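Alpha-1,3-glucanase (Paenibacillus glycanilyticus, PDB 6K0P) probably hydrolyses the alpha-1,3-glucosidic linkages of alpha-1,3-glucan, as a family 87 glycoside hydrolase that binds nigerose along its catalytic domain. Local coordinates at residues T448-I456 with R519-Q530. The protein carries 1 engineered substitution. Sequence-based numbering, arbitrary orientation.
Sequences TSVGADDKI and RYGIKLVVRAEQ. With GLC (alpha-D-glucopyranose), chain C; SO4 (sulfate ion), chain I.
With chi1 of D454 at -172°, CG lies anti to the backbone N, and the fully extended chain of K523 comes from the opposite direction to meet its carboxylate. K523 NZ takes the anti lone pair of D454 OD2 at 2.7 Å, a salt bridge. The other oxygen, D454 OD1, is gripped from opposite faces of the carboxylate plane. R519 NH2 reaches D454 OD1 at 3.0 Å in a second salt bridge, and Y520 OH donates to D454 OD1 at 2.8 Å. I456 CG2 lies over one face of the R519 guanidinium.

Further along, the chain of R527 bends at chi3 (70°). This lays its guanidinium against D453 CB, 3.6 Å from the plane, while R527 NE donates to G451 O at 2.8 Å, in the carbonyl plane. The backbone of D453 returns a bond, N to R527 O. D453 OD2 is hydrogen-bonded to Y555 OH. Q530 N donates to V450 O at 2.7 Å, closing the far end.

At this same end, E529 OE1 accepts from glucose O1 at 2.6 Å, and water 1 links E529 OE2 to T448 OG1 and V450 N. Q460 and Q495 also bind this sugar. The loop 448-456 thus packs on strand 520-524 and the loop that follows it, beside a glycan-binding pocket of the right-handed parallel beta-helix.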
loop_
_atom_site.group_PDB
_atom_site.type_symbol
_atom_site.label_atom_id
_atom_site.label_comp_id
_atom_site.label_asym_id
_atom_site.label_seq_id
_atom_site.Cartn_x
_atom_site.Cartn_y
_atom_site.Cartn_z
ATOM N N THR A 448 -19.248 12.320 -3.723
ATOM C CA THR A 448 -20.055 13.469 -3.331
ATOM C C THR A 448 -21.237 12.984 -2.505
ATOM O O THR A 448 -21.659 11.828 -2.609
ATOM C CB THR A 448 -20.561 14.265 -4.547
ATOM O OG1 THR A 448 -21.347 13.416 -5.398
ATOM C CG2 THR A 448 -19.378 14.825 -5.331
ATOM N N SER A 449 -21.780 13.887 -1.691
ATOM C CA SER A 449 -22.869 13.582 -0.766
ATOM C C SER A 449 -24.003 14.596 -0.899
ATOM O O SER A 449 -24.554 15.079 0.093
ATOM C CB SER A 449 -22.360 13.539 0.668
ATOM O OG SER A 449 -21.763 14.778 1.012
ATOM N N VAL A 450 -24.376 14.922 -2.138
ATOM C CA VAL A 450 -25.470 15.864 -2.355
ATOM C C VAL A 450 -26.763 15.244 -1.846
ATOM O O VAL A 450 -27.116 14.119 -2.225
ATOM C CB VAL A 450 -25.582 16.232 -3.841
ATOM C CG1 VAL A 450 -26.781 17.146 -4.066
ATOM C CG2 VAL A 450 -24.307 16.907 -4.334
ATOM N N GLY A 451 -27.471 15.973 -0.982
ATOM C CA GLY A 451 -28.717 15.480 -0.428
ATOM C C GLY A 451 -28.567 14.388 0.604
ATOM O O GLY A 451 -29.535 13.680 0.891
ATOM N N ALA A 452 -27.381 14.241 1.190
ATOM C CA ALA A 452 -27.117 13.146 2.105
ATOM C C ALA A 452 -27.660 13.426 3.502
ATOM O O ALA A 452 -27.782 14.578 3.942
ATOM C CB ALA A 452 -25.607 12.898 2.214
ATOM N N ASP A 453 -27.975 12.343 4.205
ATOM C CA ASP A 453 -28.193 12.360 5.638
ATOM C C ASP A 453 -26.841 12.379 6.342
ATOM O O ASP A 453 -25.821 11.977 5.772
ATOM C CB ASP A 453 -28.950 11.091 6.038
ATOM C CG ASP A 453 -29.034 10.899 7.537
ATOM O OD1 ASP A 453 -29.771 11.667 8.199
ATOM O OD2 ASP A 453 -28.364 9.984 8.063
ATOM N N ASP A 454 -26.835 12.857 7.590
ATOM C CA ASP A 454 -25.630 12.843 8.421
ATOM C C ASP A 454 -24.479 13.524 7.684
ATOM O O ASP A 454 -23.395 12.963 7.500
ATOM C CB ASP A 454 -25.282 11.411 8.843
ATOM C CG ASP A 454 -24.161 11.340 9.867
ATOM O OD1 ASP A 454 -24.188 12.093 10.867
ATOM O OD2 ASP A 454 -23.260 10.493 9.691
ATOM N N LYS A 455 -24.743 14.743 7.218
ATOM C CA LYS A 455 -23.832 15.434 6.316
ATOM C C LYS A 455 -22.881 16.310 7.112
ATOM O O LYS A 455 -23.307 17.091 7.967
ATOM C CB LYS A 455 -24.608 16.281 5.306
ATOM C CG LYS A 455 -23.764 16.767 4.133
ATOM C CD LYS A 455 -24.633 17.402 3.068
ATOM C CE LYS A 455 -23.802 18.168 2.057
ATOM N NZ LYS A 455 -23.025 17.265 1.172
ATOM N N ILE A 456 -21.589 16.175 6.826
ATOM C CA ILE A 456 -20.561 16.962 7.495
ATOM C C ILE A 456 -19.673 17.727 6.535
ATOM O O ILE A 456 -18.964 18.644 6.978
ATOM C CB ILE A 456 -19.708 16.111 8.458
ATOM C CG1 ILE A 456 -19.097 14.935 7.709
ATOM C CG2 ILE A 456 -20.552 15.613 9.615
ATOM C CD1 ILE A 456 -18.228 14.041 8.587
ATOM N N ARG A 519 -16.560 10.263 15.009
ATOM C CA ARG A 519 -18.012 10.350 14.902
ATOM C C ARG A 519 -18.679 9.177 15.611
ATOM O O ARG A 519 -19.222 9.350 16.704
ATOM C CB ARG A 519 -18.465 10.462 13.445
ATOM C CG ARG A 519 -17.857 11.646 12.670
ATOM C CD ARG A 519 -18.604 12.948 12.928
ATOM N NE ARG A 519 -19.959 12.932 12.372
ATOM C CZ ARG A 519 -20.818 13.940 12.473
ATOM N NH1 ARG A 519 -20.465 15.054 13.102
ATOM N NH2 ARG A 519 -22.032 13.835 11.948
ATOM N N TYR A 520 -18.649 7.978 15.025
ATOM C CA TYR A 520 -19.372 6.835 15.570
ATOM C C TYR A 520 -18.499 5.591 15.519
ATOM O O TYR A 520 -17.655 5.442 14.632
ATOM C CB TYR A 520 -20.649 6.523 14.766
ATOM C CG TYR A 520 -21.489 7.732 14.410
ATOM C CD1 TYR A 520 -22.161 8.451 15.395
ATOM C CD2 TYR A 520 -21.626 8.143 13.092
ATOM C CE1 TYR A 520 -22.925 9.558 15.073
ATOM C CE2 TYR A 520 -22.394 9.241 12.757
ATOM C CZ TYR A 520 -23.037 9.948 13.755
ATOM O OH TYR A 520 -23.803 11.045 13.428
ATOM N N GLY A 521 -18.727 4.682 16.465
ATOM C CA GLY A 521 -18.109 3.371 16.357
ATOM C C GLY A 521 -18.606 2.616 15.141
ATOM O O GLY A 521 -17.816 2.083 14.358
ATOM N N ILE A 522 -19.925 2.569 14.966
ATOM C CA ILE A 522 -20.572 1.870 13.863
ATOM C C ILE A 522 -21.546 2.835 13.206
ATOM O O ILE A 522 -22.312 3.512 13.900
ATOM C CB ILE A 522 -21.318 0.620 14.372
ATOM C CG1 ILE A 522 -20.328 -0.353 15.018
ATOM C CG2 ILE A 522 -22.120 -0.043 13.236
ATOM C CD1 ILE A 522 -20.974 -1.415 15.866
ATOM N N LYS A 523 -21.505 2.922 11.877
ATOM C CA LYS A 523 -22.484 3.698 11.127
ATOM C C LYS A 523 -23.223 2.778 10.168
ATOM O O LYS A 523 -22.597 2.091 9.347
ATOM C CB LYS A 523 -21.845 4.850 10.352
ATOM C CG LYS A 523 -22.886 5.615 9.526
ATOM C CD LYS A 523 -22.339 6.925 8.979
ATOM C CE LYS A 523 -23.359 7.616 8.075
ATOM N NZ LYS A 523 -22.840 8.908 7.509
ATOM N N LEU A 524 -24.547 2.746 10.291
ATOM C CA LEU A 524 -25.411 2.189 9.259
ATOM C C LEU A 524 -25.816 3.360 8.371
ATOM O O LEU A 524 -26.521 4.269 8.819
ATOM C CB LEU A 524 -26.621 1.501 9.895
ATOM C CG LEU A 524 -26.348 0.529 11.051
ATOM C CD1 LEU A 524 -27.662 -0.112 11.546
ATOM C CD2 LEU A 524 -25.349 -0.568 10.674
ATOM N N VAL A 525 -25.325 3.374 7.135
ATOM C CA VAL A 525 -25.568 4.512 6.255
ATOM C C VAL A 525 -27.050 4.558 5.905
ATOM O O VAL A 525 -27.610 3.588 5.383
ATOM C CB VAL A 525 -24.686 4.435 5.000
ATOM C CG1 VAL A 525 -24.949 5.635 4.072
ATOM C CG2 VAL A 525 -23.207 4.360 5.404
ATOM N N VAL A 526 -27.688 5.694 6.187
ATOM C CA VAL A 526 -29.124 5.857 5.970
ATOM C C VAL A 526 -29.422 6.461 4.605
ATOM O O VAL A 526 -30.341 6.021 3.908
ATOM C CB VAL A 526 -29.712 6.713 7.112
ATOM C CG1 VAL A 526 -31.186 7.022 6.853
ATOM C CG2 VAL A 526 -29.550 6.007 8.432
ATOM N N ARG A 527 -28.668 7.486 4.213
ATOM C CA ARG A 527 -28.856 8.115 2.911
ATOM C C ARG A 527 -27.502 8.704 2.526
ATOM O O ARG A 527 -27.148 9.799 2.978
ATOM C CB ARG A 527 -29.947 9.180 2.959
ATOM C CG ARG A 527 -30.207 9.843 1.610
ATOM C CD ARG A 527 -31.390 10.824 1.656
ATOM N NE ARG A 527 -31.126 12.042 2.424
ATOM C CZ ARG A 527 -31.581 12.262 3.655
ATOM N NH1 ARG A 527 -32.313 11.340 4.270
ATOM N NH2 ARG A 527 -31.304 13.404 4.277
ATOM N N ALA A 528 -26.742 7.946 1.728
ATOM C CA ALA A 528 -25.395 8.364 1.353
ATOM C C ALA A 528 -25.411 9.622 0.493
ATOM O O ALA A 528 -24.462 10.414 0.538
ATOM C CB ALA A 528 -24.695 7.225 0.610
ATOM N N GLU A 529 -26.469 9.812 -0.292
ATOM C CA GLU A 529 -26.625 10.909 -1.242
ATOM C C GLU A 529 -28.041 10.784 -1.783
ATOM O O GLU A 529 -28.739 9.808 -1.496
ATOM C CB GLU A 529 -25.600 10.828 -2.384
ATOM C CG GLU A 529 -25.649 9.510 -3.132
ATOM C CD GLU A 529 -24.561 9.380 -4.177
ATOM O OE1 GLU A 529 -24.339 8.253 -4.671
ATOM O OE2 GLU A 529 -23.925 10.404 -4.511
ATOM N N GLN A 530 -28.455 11.773 -2.578
ATOM C CA GLN A 530 -29.810 11.785 -3.122
ATOM C C GLN A 530 -30.108 10.476 -3.845
ATOM O O GLN A 530 -29.299 9.989 -4.637
ATOM C CB GLN A 530 -29.977 12.969 -4.081
ATOM C CG GLN A 530 -28.912 13.033 -5.167
ATOM C CD GLN A 530 -29.033 14.256 -6.066
ATOM O OE1 GLN A 530 -28.033 14.753 -6.597
ATOM N NE2 GLN A 530 -30.255 14.747 -6.238
HETATM C C1 GLC C . -21.289 7.253 -5.709
HETATM C C2 GLC C . -20.419 6.742 -6.816
HETATM C C3 GLC C . -20.300 5.240 -6.845
HETATM C C4 GLC C . -19.920 4.774 -5.466
HETATM C C5 GLC C . -21.019 5.217 -4.524
HETATM C C6 GLC C . -20.687 4.809 -3.116
HETATM O O1 GLC C . -22.517 7.001 -6.046
HETATM O O2 GLC C . -20.869 7.227 -8.069
HETATM O O3 GLC C . -19.131 4.994 -7.585
HETATM O O4 GLC C . -19.778 3.357 -5.411
HETATM O O5 GLC C . -21.093 6.607 -4.506
HETATM O O6 GLC C . -21.568 5.314 -2.154
HETATM S S SO4 I . -27.929 15.861 9.273
HETATM O O1 SO4 I . -27.219 16.263 8.050
HETATM O O2 SO4 I . -28.950 16.852 9.613
HETATM O O3 SO4 I . -28.575 14.562 9.064
HETATM O O4 SO4 I . -26.980 15.762 10.382
HETATM O O HOH W 1 -23.816 13.140 -4.403
HETATM O O HOH W 2 -30.899 15.974 2.712
HETATM O O HOH W 3 -26.684 8.427 6.492
HETATM O O HOH W 4 -24.464 9.702 5.377
HETATM O O HOH W 5 -31.357 13.624 7.224
HETATM O O HOH W 6 -20.818 11.358 10.381
#